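Local coordinates for protein aspartate aminotransferase, mitochondrial (Trypanosoma brucei brucei, PDB 4W5K) that probably transfers the amino group of aspartate to 2-oxoglutarate as a homodimeric enzyme using pyridoxal 5'-phosphate, at residues 36-41 against 213-218; 47-52 against 307-312; 294-297 against 301-304. The protein carries 1 engineered substitution. All coordinates share one frame; numbering follows the deposited sequence.

Interaction 1. Residues 36-41 against 213-218; sequences GVYRDD and QGFATG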
ATOM      1  N   GLY A  36      17.059  -8.181   7.180  1.00 31.54           N
ATOM      2  CA  GLY A  36      16.268  -7.133   7.790  1.00 31.46           C
ATOM      3  C   GLY A  36      15.105  -7.649   8.613  1.00 35.14           C
ATOM      4  O   GLY A  36      14.321  -6.857   9.129  1.00 38.47           O
ATOM      5  N   VAL A  37      14.997  -8.973   8.753  1.00 30.31           N
ATOM      6  CA  VAL A  37      13.836  -9.580   9.402  1.00 23.98           C
ATOM      7  C   VAL A  37      14.245 -10.590  10.488  1.00 24.20           C
ATOM      8  O   VAL A  37      15.381 -11.080  10.511  1.00 26.75           O
ATOM      9  CB  VAL A  37      12.915 -10.301   8.370  1.00 33.74           C
ATOM     10  CG1 VAL A  37      12.193  -9.283   7.491  1.00 34.30           C
ATOM     11  CG2 VAL A  37      13.705 -11.254   7.503  1.00 34.89           C
ATOM     12  N   TYR A  38      13.319 -10.894  11.394  1.00 20.17           N
ATOM     13  CA  TYR A  38      13.613 -11.873  12.441  1.00 19.28           C
ATOM     14  C   TYR A  38      13.774 -13.285  11.868  1.00 22.31           C
ATOM     15  O   TYR A  38      13.135 -13.659  10.865  1.00 23.54           O
ATOM     16  CB  TYR A  38      12.505 -11.873  13.520  1.00 20.82           C
ATOM     17  CG  TYR A  38      12.812 -12.811  14.684  1.00 22.24           C
ATOM     18  CD1 TYR A  38      13.768 -12.461  15.648  1.00 24.69           C
ATOM     19  CD2 TYR A  38      12.159 -14.029  14.818  1.00 21.87           C
ATOM     20  CE1 TYR A  38      14.072 -13.328  16.703  1.00 24.41           C
ATOM     21  CE2 TYR A  38      12.451 -14.900  15.882  1.00 25.95           C
ATOM     22  CZ  TYR A  38      13.405 -14.533  16.816  1.00 27.75           C
ATOM     23  OH  TYR A  38      13.702 -15.404  17.855  1.00 25.32           O
ATOM     24  N   ARG A  39      14.618 -14.067  12.533  1.00 25.43           N
ATOM     25  CA  ARG A  39      14.784 -15.501  12.279  1.00 25.50           C
ATOM     26  C   ARG A  39      14.840 -16.224  13.630  1.00 25.97           C
ATOM     27  O   ARG A  39      15.302 -15.639  14.605  1.00 26.80           O
ATOM     28  CB  ARG A  39      16.080 -15.782  11.504  1.00 26.78           C
ATOM     29  CG  ARG A  39      16.091 -15.239  10.098  1.00 26.71           C
ATOM     30  CD  ARG A  39      15.197 -16.101   9.256  1.00 28.22           C
ATOM     31  NE  ARG A  39      15.190 -15.769   7.837  1.00 33.42           N
ATOM     32  CZ  ARG A  39      14.243 -15.046   7.235  1.00 32.43           C
ATOM     33  NH1 ARG A  39      13.229 -14.546   7.928  1.00 27.50           N
ATOM     34  NH2 ARG A  39      14.309 -14.846   5.929  1.00 33.63           N
ATOM     35  N   ASP A  40      14.358 -17.463  13.689  1.00 26.00           N
ATOM     36  CA  ASP A  40      14.472 -18.261  14.921  1.00 25.14           C
ATOM     37  C   ASP A  40      15.872 -18.846  15.009  1.00 32.06           C
ATOM     38  O   ASP A  40      16.714 -18.562  14.159  1.00 32.44           O
ATOM     39  CB  ASP A  40      13.376 -19.349  14.985  1.00 27.89           C
ATOM     40  CG  ASP A  40      13.489 -20.404  13.895  1.00 30.21           C
ATOM     41  OD1 ASP A  40      14.535 -20.527  13.227  1.00 32.15           O
ATOM     42  OD2 ASP A  40      12.487 -21.129  13.695  1.00 35.06           O
ATOM     43  N   ASP A  41      16.125 -19.660  16.036  1.00 33.77           N
ATOM     44  CA  ASP A  41      17.441 -20.272  16.232  1.00 32.54           C
ATOM     45  C   ASP A  41      17.874 -21.252  15.140  1.00 33.84           C
ATOM     46  O   ASP A  41      19.051 -21.602  15.059  1.00 34.64           O
ATOM     47  CB  ASP A  41      17.478 -20.996  17.578  1.00 34.03           C
ATOM     48  CG  ASP A  41      18.889 -21.346  18.009  1.00 36.30           C
ATOM     49  OD1 ASP A  41      19.713 -20.417  18.154  1.00 37.55           O
ATOM     50  OD2 ASP A  41      19.171 -22.560  18.169  1.00 38.22           O
ATOM     51  N   GLN A 213       7.849  -1.894  18.999  1.00 16.82           N
ATOM     52  CA  GLN A 213       7.209  -1.990  20.320  1.00 18.28           C
ATOM     53  C   GLN A 213       7.040  -3.449  20.751  1.00 20.52           C
ATOM     54  O   GLN A 213       6.463  -4.248  20.014  1.00 20.58           O
ATOM     55  CB  GLN A 213       5.844  -1.306  20.326  1.00 18.34           C
ATOM     56  CG  GLN A 213       5.278  -1.179  21.762  1.00 18.13           C
ATOM     57  CD  GLN A 213       3.809  -0.812  21.808  1.00 21.23           C
ATOM     58  OE1 GLN A 213       3.175  -0.624  20.772  1.00 21.69           O
ATOM     59  NE2 GLN A 213       3.253  -0.711  23.019  1.00 19.48           N
ATOM     60  N   GLY A 214       7.536  -3.799  21.940  1.00 15.71           N
ATOM     61  CA  GLY A 214       7.420  -5.173  22.417  1.00 19.28           C
ATOM     62  C   GLY A 214       8.491  -6.091  21.858  1.00 23.80           C
ATOM     63  O   GLY A 214       9.059  -6.898  22.592  1.00 22.66           O
ATOM     64  N   PHE A 215       8.754  -5.983  20.557  1.00 22.02           N
ATOM     65  CA  PHE A 215       9.858  -6.704  19.933  1.00 22.17           C
ATOM     66  C   PHE A 215      11.203  -6.312  20.564  1.00 22.73           C
ATOM     67  O   PHE A 215      12.062  -7.165  20.827  1.00 21.23           O
ATOM     68  CB  PHE A 215       9.864  -6.440  18.401  1.00 19.47           C
ATOM     69  CG  PHE A 215      10.916  -7.215  17.658  1.00 20.44           C
ATOM     70  CD1 PHE A 215      12.187  -6.695  17.486  1.00 22.08           C
ATOM     71  CD2 PHE A 215      10.638  -8.497  17.162  1.00 18.39           C
ATOM     72  CE1 PHE A 215      13.180  -7.415  16.831  1.00 27.33           C
ATOM     73  CE2 PHE A 215      11.621  -9.227  16.506  1.00 23.67           C
ATOM     74  CZ  PHE A 215      12.889  -8.698  16.328  1.00 26.86           C
ATOM     75  N   ALA A 216      11.380  -5.027  20.828  1.00 21.13           N
ATOM     76  CA  ALA A 216      12.682  -4.541  21.319  1.00 20.65           C
ATOM     77  C   ALA A 216      13.137  -5.181  22.623  1.00 24.75           C
ATOM     78  O   ALA A 216      14.258  -5.709  22.701  1.00 25.17           O
ATOM     79  CB  ALA A 216      12.616  -3.020  21.466  1.00 20.18           C
ATOM     80  N   THR A 217      12.286  -5.171  23.651  1.00 21.09           N
ATOM     81  CA  THR A 217      12.724  -5.652  24.959  1.00 21.87           C
ATOM     82  C   THR A 217      11.794  -6.703  25.563  1.00 21.84           C
ATOM     83  O   THR A 217      12.059  -7.226  26.662  1.00 25.32           O
ATOM     84  CB  THR A 217      12.869  -4.490  25.995  1.00 24.08           C
ATOM     85  OG1 THR A 217      11.576  -4.041  26.430  1.00 21.56           O
ATOM     86  CG2 THR A 217      13.718  -3.335  25.462  1.00 23.51           C
ATOM     87  N   GLY A 218      10.698  -6.991  24.862  1.00 22.01           N
ATOM     88  CA  GLY A 218       9.715  -7.958  25.329  1.00 23.32           C
ATOM     89  C   GLY A 218       8.682  -7.326  26.242  1.00 24.15           C
ATOM     90  O   GLY A 218       7.807  -8.005  26.755  1.00 28.14           O
TER
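Tyr38 and Phe215 meet ring against ring, and this single pair makes the whole contact. The far end of the phenylalanine does the touching: Phe215 CZ comes to 3.9 Å from Tyr38 CD1, and Phe215 CE2 lies 4.0 Å from the same tyrosine carbon. The contact also reaches down to the root of the tyrosine, where Phe215 CE2 is 4.1 Å from Tyr38 CB. Tyr38 CD1 sits at the edge of the Phe215 ring, near its plane. The two planes are almost perpendicular, at 84°, but the approach to the tyrosine is oblique and the centroids of the Tyr38 and Phe215 rings are 6.0 Å apart, so the pair is neither a stack nor a regular T-shape. Each ring has its CG trans to the main-chain nitrogen (chi1 -176° in both), and this swing carries the end of Phe215 across to the tyrosine although its CB does not point there. The pair lies in the interior of a class I aminotransferase. Residues 213-218 follow strand 205-210 of the large mixed sheet and come directly after Tyr212, which binds pyridoxal 5'-phosphate; the side chain of Phe215 is about 9 Å from the bound cofactor. Residues 36-41 belong to the loop between strand 31-32 and helix 49-52. Met313 of helix 300-331 packs on both rings, and Ile317 of the same helix adds to the cover over Tyr38, whose polar end finds its strongest partner in Arg316. The tyrosine backbone is held in turn: Tyr250 OH bonds to Tyr38 N, while Arg39 folds back so that its NH1 donates to Tyr38 O at 3.1 Å. The other terminal nitrogen, Arg39 NH2, forms a salt bridge with Asp61 of the second subunit.

Interaction 2. Residues 47-52 against 307-312; sequences VLECVK and KKELKQ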
ATOM      1  N   VAL A  47       6.693 -17.565  11.896  1.00 28.51           N
ATOM      2  CA  VAL A  47       5.284 -17.171  11.912  1.00 27.89           C
ATOM      3  C   VAL A  47       4.758 -17.435  13.317  1.00 25.84           C
ATOM      4  O   VAL A  47       4.837 -18.563  13.805  1.00 27.32           O
ATOM      5  CB  VAL A  47       4.445 -17.973  10.890  1.00 30.49           C
ATOM      6  CG1 VAL A  47       2.978 -17.546  10.961  1.00 26.92           C
ATOM      7  CG2 VAL A  47       4.970 -17.762   9.478  1.00 37.01           C
ATOM      8  N   LEU A  48       4.271 -16.393  13.982  1.00 30.06           N
ATOM      9  CA  LEU A  48       3.829 -16.506  15.370  1.00 24.17           C
ATOM     10  C   LEU A  48       2.614 -17.420  15.523  1.00 25.35           C
ATOM     11  O   LEU A  48       1.704 -17.417  14.676  1.00 27.36           O
ATOM     12  CB  LEU A  48       3.511 -15.117  15.936  1.00 24.64           C
ATOM     13  CG  LEU A  48       4.704 -14.255  16.395  1.00 25.77           C
ATOM     14  CD1 LEU A  48       5.585 -13.812  15.215  1.00 23.73           C
ATOM     15  CD2 LEU A  48       4.214 -13.040  17.155  1.00 23.14           C
ATOM     16  N   GLU A  49       2.591 -18.193  16.611  1.00 27.16           N
ATOM     17  CA  GLU A  49       1.453 -19.081  16.857  1.00 30.70           C
ATOM     18  C   GLU A  49       0.169 -18.272  17.024  1.00 30.10           C
ATOM     19  O   GLU A  49      -0.885 -18.681  16.554  1.00 28.93           O
ATOM     20  CB  GLU A  49       1.697 -19.952  18.085  1.00 33.78           C
ATOM     21  CG  GLU A  49       2.859 -20.911  17.910  1.00 39.46           C
ATOM     22  CD  GLU A  49       2.579 -21.946  16.851  1.00 43.06           C
ATOM     23  OE1 GLU A  49       1.467 -22.512  16.870  1.00 47.36           O
ATOM     24  OE2 GLU A  49       3.448 -22.177  15.983  1.00 40.95           O
ATOM     25  N   CYS A  50       0.261 -17.113  17.667  1.00 29.29           N
ATOM     26  CA  CYS A  50      -0.929 -16.268  17.804  1.00 29.36           C
ATOM     27  C   CYS A  50      -1.444 -15.801  16.439  1.00 28.41           C
ATOM     28  O   CYS A  50      -2.648 -15.652  16.254  1.00 28.25           O
ATOM     29  CB  CYS A  50      -0.663 -15.064  18.718  1.00 28.72           C
ATOM     30  SG  CYS A  50       0.614 -13.937  18.211  1.00 26.60           S
ATOM     31  N   VAL A  51      -0.541 -15.578  15.490  1.00 27.11           N
ATOM     32  CA  VAL A  51      -0.946 -15.184  14.140  1.00 25.26           C
ATOM     33  C   VAL A  51      -1.612 -16.367  13.405  1.00 28.01           C
ATOM     34  O   VAL A  51      -2.610 -16.195  12.710  1.00 27.93           O
ATOM     35  CB  VAL A  51       0.278 -14.616  13.368  1.00 27.42           C
ATOM     36  CG1 VAL A  51      -0.022 -14.394  11.904  1.00 24.31           C
ATOM     37  CG2 VAL A  51       0.702 -13.271  13.997  1.00 24.86           C
ATOM     38  N   LYS A  52      -1.071 -17.565  13.572  1.00 27.63           N
ATOM     39  CA  LYS A  52      -1.709 -18.765  13.009  1.00 30.77           C
ATOM     40  C   LYS A  52      -3.135 -18.963  13.525  1.00 32.18           C
ATOM     41  O   LYS A  52      -4.024 -19.424  12.782  1.00 35.30           O
ATOM     42  CB  LYS A  52      -0.877 -20.007  13.332  1.00 32.49           C
ATOM     43  CG  LYS A  52       0.521 -20.009  12.734  1.00 33.94           C
ATOM     44  CD  LYS A  52       1.299 -21.232  13.151  1.00 40.54           C
ATOM     45  CE  LYS A  52       2.728 -21.206  12.629  1.00 40.51           C
ATOM     46  NZ  LYS A  52       3.525 -22.329  13.179  1.00 44.45           N
ATOM     47  N   LYS A 307       2.086 -11.942  23.835  1.00 23.58           N
ATOM     48  CA  LYS A 307       3.060 -11.397  24.785  1.00 25.06           C
ATOM     49  C   LYS A 307       4.165 -12.406  25.120  1.00 28.24           C
ATOM     50  O   LYS A 307       5.328 -12.028  25.233  1.00 25.78           O
ATOM     51  CB  LYS A 307       2.350 -10.933  26.058  1.00 26.08           C
ATOM     52  CG  LYS A 307       1.538  -9.635  25.853  1.00 26.31           C
ATOM     53  CD  LYS A 307       0.798  -9.264  27.131  1.00 29.91           C
ATOM     54  CE  LYS A 307       0.038  -7.942  27.007  1.00 32.63           C
ATOM     55  NZ  LYS A 307      -0.840  -7.739  28.203  1.00 34.85           N
ATOM     56  N   LYS A 308       3.807 -13.682  25.240  1.00 27.68           N
ATOM     57  CA  LYS A 308       4.798 -14.729  25.479  1.00 29.37           C
ATOM     58  C   LYS A 308       5.763 -14.834  24.294  1.00 27.77           C
ATOM     59  O   LYS A 308       6.986 -14.955  24.484  1.00 28.91           O
ATOM     60  CB  LYS A 308       4.109 -16.078  25.746  1.00 35.80           C
ATOM     61  CG  LYS A 308       5.064 -17.219  25.977  1.00 43.53           C
ATOM     62  CD  LYS A 308       4.325 -18.558  26.095  1.00 47.79           C
ATOM     63  CE  LYS A 308       4.232 -19.236  24.738  1.00 49.89           C
ATOM     64  NZ  LYS A 308       3.467 -20.520  24.790  1.00 55.74           N
ATOM     65  N   GLU A 309       5.221 -14.759  23.077  1.00 25.61           N
ATOM     66  CA  GLU A 309       6.048 -14.873  21.888  1.00 25.40           C
ATOM     67  C   GLU A 309       6.942 -13.652  21.698  1.00 25.23           C
ATOM     68  O   GLU A 309       8.082 -13.783  21.236  1.00 25.89           O
ATOM     69  CB  GLU A 309       5.160 -15.110  20.653  1.00 27.41           C
ATOM     70  CG  GLU A 309       4.394 -16.435  20.772  1.00 28.98           C
ATOM     71  CD  GLU A 309       3.728 -16.886  19.470  1.00 31.34           C
ATOM     72  OE1 GLU A 309       2.628 -16.376  19.156  1.00 32.63           O
ATOM     73  OE2 GLU A 309       4.294 -17.779  18.790  1.00 30.50           O
ATOM     74  N   LEU A 310       6.445 -12.465  22.054  1.00 25.94           N
ATOM     75  CA  LEU A 310       7.283 -11.258  22.031  1.00 25.56           C
ATOM     76  C   LEU A 310       8.543 -11.456  22.858  1.00 25.97           C
ATOM     77  O   LEU A 310       9.672 -11.117  22.444  1.00 25.47           O
ATOM     78  CB  LEU A 310       6.518 -10.047  22.569  1.00 26.63           C
ATOM     79  CG  LEU A 310       5.513  -9.373  21.638  1.00 27.92           C
ATOM     80  CD1 LEU A 310       4.728  -8.324  22.409  1.00 24.82           C
ATOM     81  CD2 LEU A 310       6.210  -8.742  20.449  1.00 28.36           C
ATOM     82  N   LYS A 311       8.342 -11.988  24.051  1.00 26.04           N
ATOM     83  CA  LYS A 311       9.447 -12.215  24.960  1.00 27.59           C
ATOM     84  C   LYS A 311      10.393 -13.287  24.418  1.00 31.34           C
ATOM     85  O   LYS A 311      11.604 -13.186  24.603  1.00 29.08           O
ATOM     86  CB  LYS A 311       8.932 -12.582  26.355  1.00 34.74           C
ATOM     87  CG  LYS A 311       8.396 -11.372  27.118  1.00 37.43           C
ATOM     88  CD  LYS A 311       7.967 -11.719  28.535  1.00 41.00           C
ATOM     89  CE  LYS A 311       7.117 -10.612  29.151  1.00 40.18           C
ATOM     90  NZ  LYS A 311       7.828  -9.302  29.239  1.00 38.45           N
ATOM     91  N   GLN A 312       9.859 -14.309  23.749  1.00 29.13           N
ATOM     92  CA  GLN A 312      10.729 -15.310  23.136  1.00 29.29           C
ATOM     93  C   GLN A 312      11.651 -14.673  22.092  1.00 24.48           C
ATOM     94  O   GLN A 312      12.846 -14.964  22.088  1.00 26.75           O
ATOM     95  CB  GLN A 312       9.919 -16.443  22.481  1.00 30.71           C
ATOM     96  CG  GLN A 312       9.184 -17.328  23.452  1.00 32.48           C
ATOM     97  CD  GLN A 312       8.225 -18.315  22.779  1.00 37.75           C
ATOM     98  OE1 GLN A 312       7.796 -18.132  21.632  1.00 36.67           O
ATOM     99  NE2 GLN A 312       7.875 -19.358  23.503  1.00 44.80           N
TER
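Leu48, at the N-cap position of helix 49-52, comes closest to the side of helix 300-331 at Glu309, with 7.1 Å between their CA atoms. The glutamate spans the gap, extended beyond CG, and its carboxylate takes the first two backbone N-H groups of the short helix. Glu309 OE2 accepts from Glu49 N at 2.8 Å through its syn lone pair. Glu309 OE1, also met on its syn side but 17° out of the carboxylate plane, accepts from Cys50 N at 2.9 Å in a nearly straight bond (167°). A carboxylate from a distant helix thus caps this N terminus, a task the apolar side chain of Leu48 cannot perform. The two-point grip fixes the carboxylate's rotation, and the helix start would probably favour its negative charge. Leu48 runs past the glutamate in the opposite direction, its CB 3.6 Å from Glu309 OE1. Glu49 bends away at chi2 (-66°) to a salt bridge with Lys52, and its OE2 stays 5.3 Å from Glu309 OE2, probably easing like-charge repulsion. Val47 packs on Thr58 and Val51 on Met60 of the second subunit. Leu48 and Cys50 pack on Trp306 of helix 300-331, Cys50 and Val51 on Ile296 of helix 287-297.

Interaction 3. Residues 294-297 against 301-304; sequences SSIL and QLTA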
ATOM      1  N   SER A 294      -6.153  -7.103  14.785  1.00 22.30           N
ATOM      2  CA  SER A 294      -7.403  -6.821  15.487  1.00 23.40           C
ATOM      3  C   SER A 294      -7.929  -8.062  16.229  1.00 29.82           C
ATOM      4  O   SER A 294      -8.399  -7.976  17.380  1.00 28.83           O
ATOM      5  CB  SER A 294      -8.445  -6.275  14.494  1.00 25.91           C
ATOM      6  OG  SER A 294      -9.695  -6.080  15.132  1.00 29.25           O
ATOM      7  N   SER A 295      -7.821  -9.216  15.577  1.00 24.47           N
ATOM      8  CA  SER A 295      -8.258 -10.480  16.141  1.00 26.71           C
ATOM      9  C   SER A 295      -7.457 -10.828  17.392  1.00 25.31           C
ATOM     10  O   SER A 295      -8.007 -11.261  18.401  1.00 28.71           O
ATOM     11  CB  SER A 295      -8.116 -11.584  15.104  1.00 29.21           C
ATOM     12  OG  SER A 295      -8.350 -12.860  15.676  1.00 32.64           O
ATOM     13  N   ILE A 296      -6.151 -10.634  17.308  1.00 23.24           N
ATOM     14  CA  ILE A 296      -5.297 -10.992  18.433  1.00 26.01           C
ATOM     15  C   ILE A 296      -5.540 -10.057  19.604  1.00 24.96           C
ATOM     16  O   ILE A 296      -5.720 -10.515  20.723  1.00 29.85           O
ATOM     17  CB  ILE A 296      -3.815 -10.982  18.046  1.00 24.55           C
ATOM     18  CG1 ILE A 296      -3.510 -12.174  17.131  1.00 23.63           C
ATOM     19  CG2 ILE A 296      -2.943 -11.031  19.294  1.00 25.16           C
ATOM     20  CD1 ILE A 296      -2.136 -12.115  16.426  1.00 24.96           C
ATOM     21  N   LEU A 297      -5.591  -8.753  19.349  1.00 24.75           N
ATOM     22  CA  LEU A 297      -5.647  -7.785  20.444  1.00 23.48           C
ATOM     23  C   LEU A 297      -7.017  -7.755  21.124  1.00 27.14           C
ATOM     24  O   LEU A 297      -7.127  -7.357  22.284  1.00 28.45           O
ATOM     25  CB  LEU A 297      -5.270  -6.393  19.947  1.00 23.01           C
ATOM     26  CG  LEU A 297      -3.790  -6.251  19.581  1.00 21.73           C
ATOM     27  CD1 LEU A 297      -3.520  -4.863  18.981  1.00 21.99           C
ATOM     28  CD2 LEU A 297      -2.866  -6.568  20.801  1.00 27.25           C
ATOM     29  N   GLN A 301      -6.878 -14.558  25.325  1.00 33.29           N
ATOM     30  CA  GLN A 301      -5.984 -15.700  25.156  1.00 35.96           C
ATOM     31  C   GLN A 301      -4.913 -15.453  24.091  1.00 34.32           C
ATOM     32  O   GLN A 301      -3.742 -15.788  24.292  1.00 32.97           O
ATOM     33  CB  GLN A 301      -6.786 -16.958  24.808  1.00 41.08           C
ATOM     34  CG  GLN A 301      -7.482 -17.585  25.995  1.00 48.17           C
ATOM     35  CD  GLN A 301      -8.343 -18.765  25.597  1.00 54.98           C
ATOM     36  OE1 GLN A 301      -9.253 -18.636  24.778  1.00 57.68           O
ATOM     37  NE2 GLN A 301      -8.055 -19.925  26.168  1.00 59.41           N
ATOM     38  N   LEU A 302      -5.312 -14.880  22.958  1.00 35.53           N
ATOM     39  CA  LEU A 302      -4.364 -14.643  21.874  1.00 30.02           C
ATOM     40  C   LEU A 302      -3.390 -13.556  22.283  1.00 27.99           C
ATOM     41  O   LEU A 302      -2.209 -13.596  21.922  1.00 26.40           O
ATOM     42  CB  LEU A 302      -5.088 -14.255  20.575  1.00 29.71           C
ATOM     43  CG  LEU A 302      -5.863 -15.386  19.884  1.00 31.61           C
ATOM     44  CD1 LEU A 302      -6.515 -14.867  18.605  1.00 33.93           C
ATOM     45  CD2 LEU A 302      -4.952 -16.566  19.587  1.00 32.12           C
ATOM     46  N   THR A 303      -3.894 -12.584  23.041  1.00 30.02           N
ATOM     47  CA  THR A 303      -3.074 -11.454  23.500  1.00 27.09           C
ATOM     48  C   THR A 303      -2.006 -11.959  24.462  1.00 30.45           C
ATOM     49  O   THR A 303      -0.832 -11.589  24.361  1.00 28.36           O
ATOM     50  CB  THR A 303      -3.951 -10.370  24.168  1.00 27.91           C
ATOM     51  OG1 THR A 303      -4.723  -9.684  23.157  1.00 27.81           O
ATOM     52  CG2 THR A 303      -3.096  -9.348  24.886  1.00 28.44           C
ATOM     53  N   ALA A 304      -2.413 -12.836  25.371  1.00 31.96           N
ATOM     54  CA  ALA A 304      -1.469 -13.448  26.296  1.00 31.88           C
ATOM     55  C   ALA A 304      -0.400 -14.252  25.541  1.00 32.23           C
ATOM     56  O   ALA A 304       0.779 -14.211  25.884  1.00 32.63           O
ATOM     57  CB  ALA A 304      -2.217 -14.344  27.291  1.00 34.79           C
TER
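Two peptide groups, those following Ile296 and Leu302, are the flat surfaces of this contact. The methyl group Ile296 CG2 sits over one face of the Leu302 carbonyl, 3.7 Å from Leu302 O. At the carbonyl of Ile296 two neighbours from the other segment gather round the oxygen: Leu302 CB lies beside it, 3.8 Å from Ile296 O, and Thr303 OG1 comes to 2.8 Å from Ile296 O, tilted about 30° out of the carbonyl plane. With chi1 at -72° Thr303 OG1 lies opposite its own carbonyl carbon and faces the end of the preceding helix, where it is also 3.4 Å from Leu297 CA. Asp299, just before helix 300-331, bears on this second segment twice: its OD2 accepts Leu302 N in the manner of an N-cap, and its backbone oxygen is within bonding distance of the threonine hydroxyl, whose single proton may serve either Asp299 O or Ile296 O. On the other flank Leu302 points its CB toward helix 287-297 and reaches on to Ser295, with Leu302 CD1 4.0 Å from Ser295 OG; that hydroxyl has its strongest polar partner in the backbone N of Thr55. Ile296 CG2 and Leu302 CB are in apolar contact at 4.1 Å, and Trp306, one turn further along, packs on both Ile296 and Leu297. Two consecutive helices, 287-297 and 300-331, are thus joined by a tight turn, the second one N-capped, with a threonine hydroxyl of the second lying at a carbonyl in the last turn of the first. The joint lies away from the cofactor and malate sites, at the start of the long helix that, as in other aspartate aminotransferases, runs from the large domain toward the small one.

How the interactions relate
From the N terminus, residues 36-41 open interaction 1 and, a few residues on, 47-52 open interaction 2. Interaction 1 closes first, when the chain reaches 213-218 beyond strand 205-210. Interaction 2 closes only at 307-312, so the two cross, and they touch where Lys311 NZ probably bonds to Gly218 O at 2.8 Å. Interaction 3 is a short closure nested inside the loop of interaction 2 and in series after interaction 1; it meets interaction 2 where Ile296 CD1 packs on Cys50 and Val51. Helix 300-331 serves interactions 2 and 3 and packs beside interaction 1, tying the N-terminal segments to the cofactor-side loop and to helix 287-297.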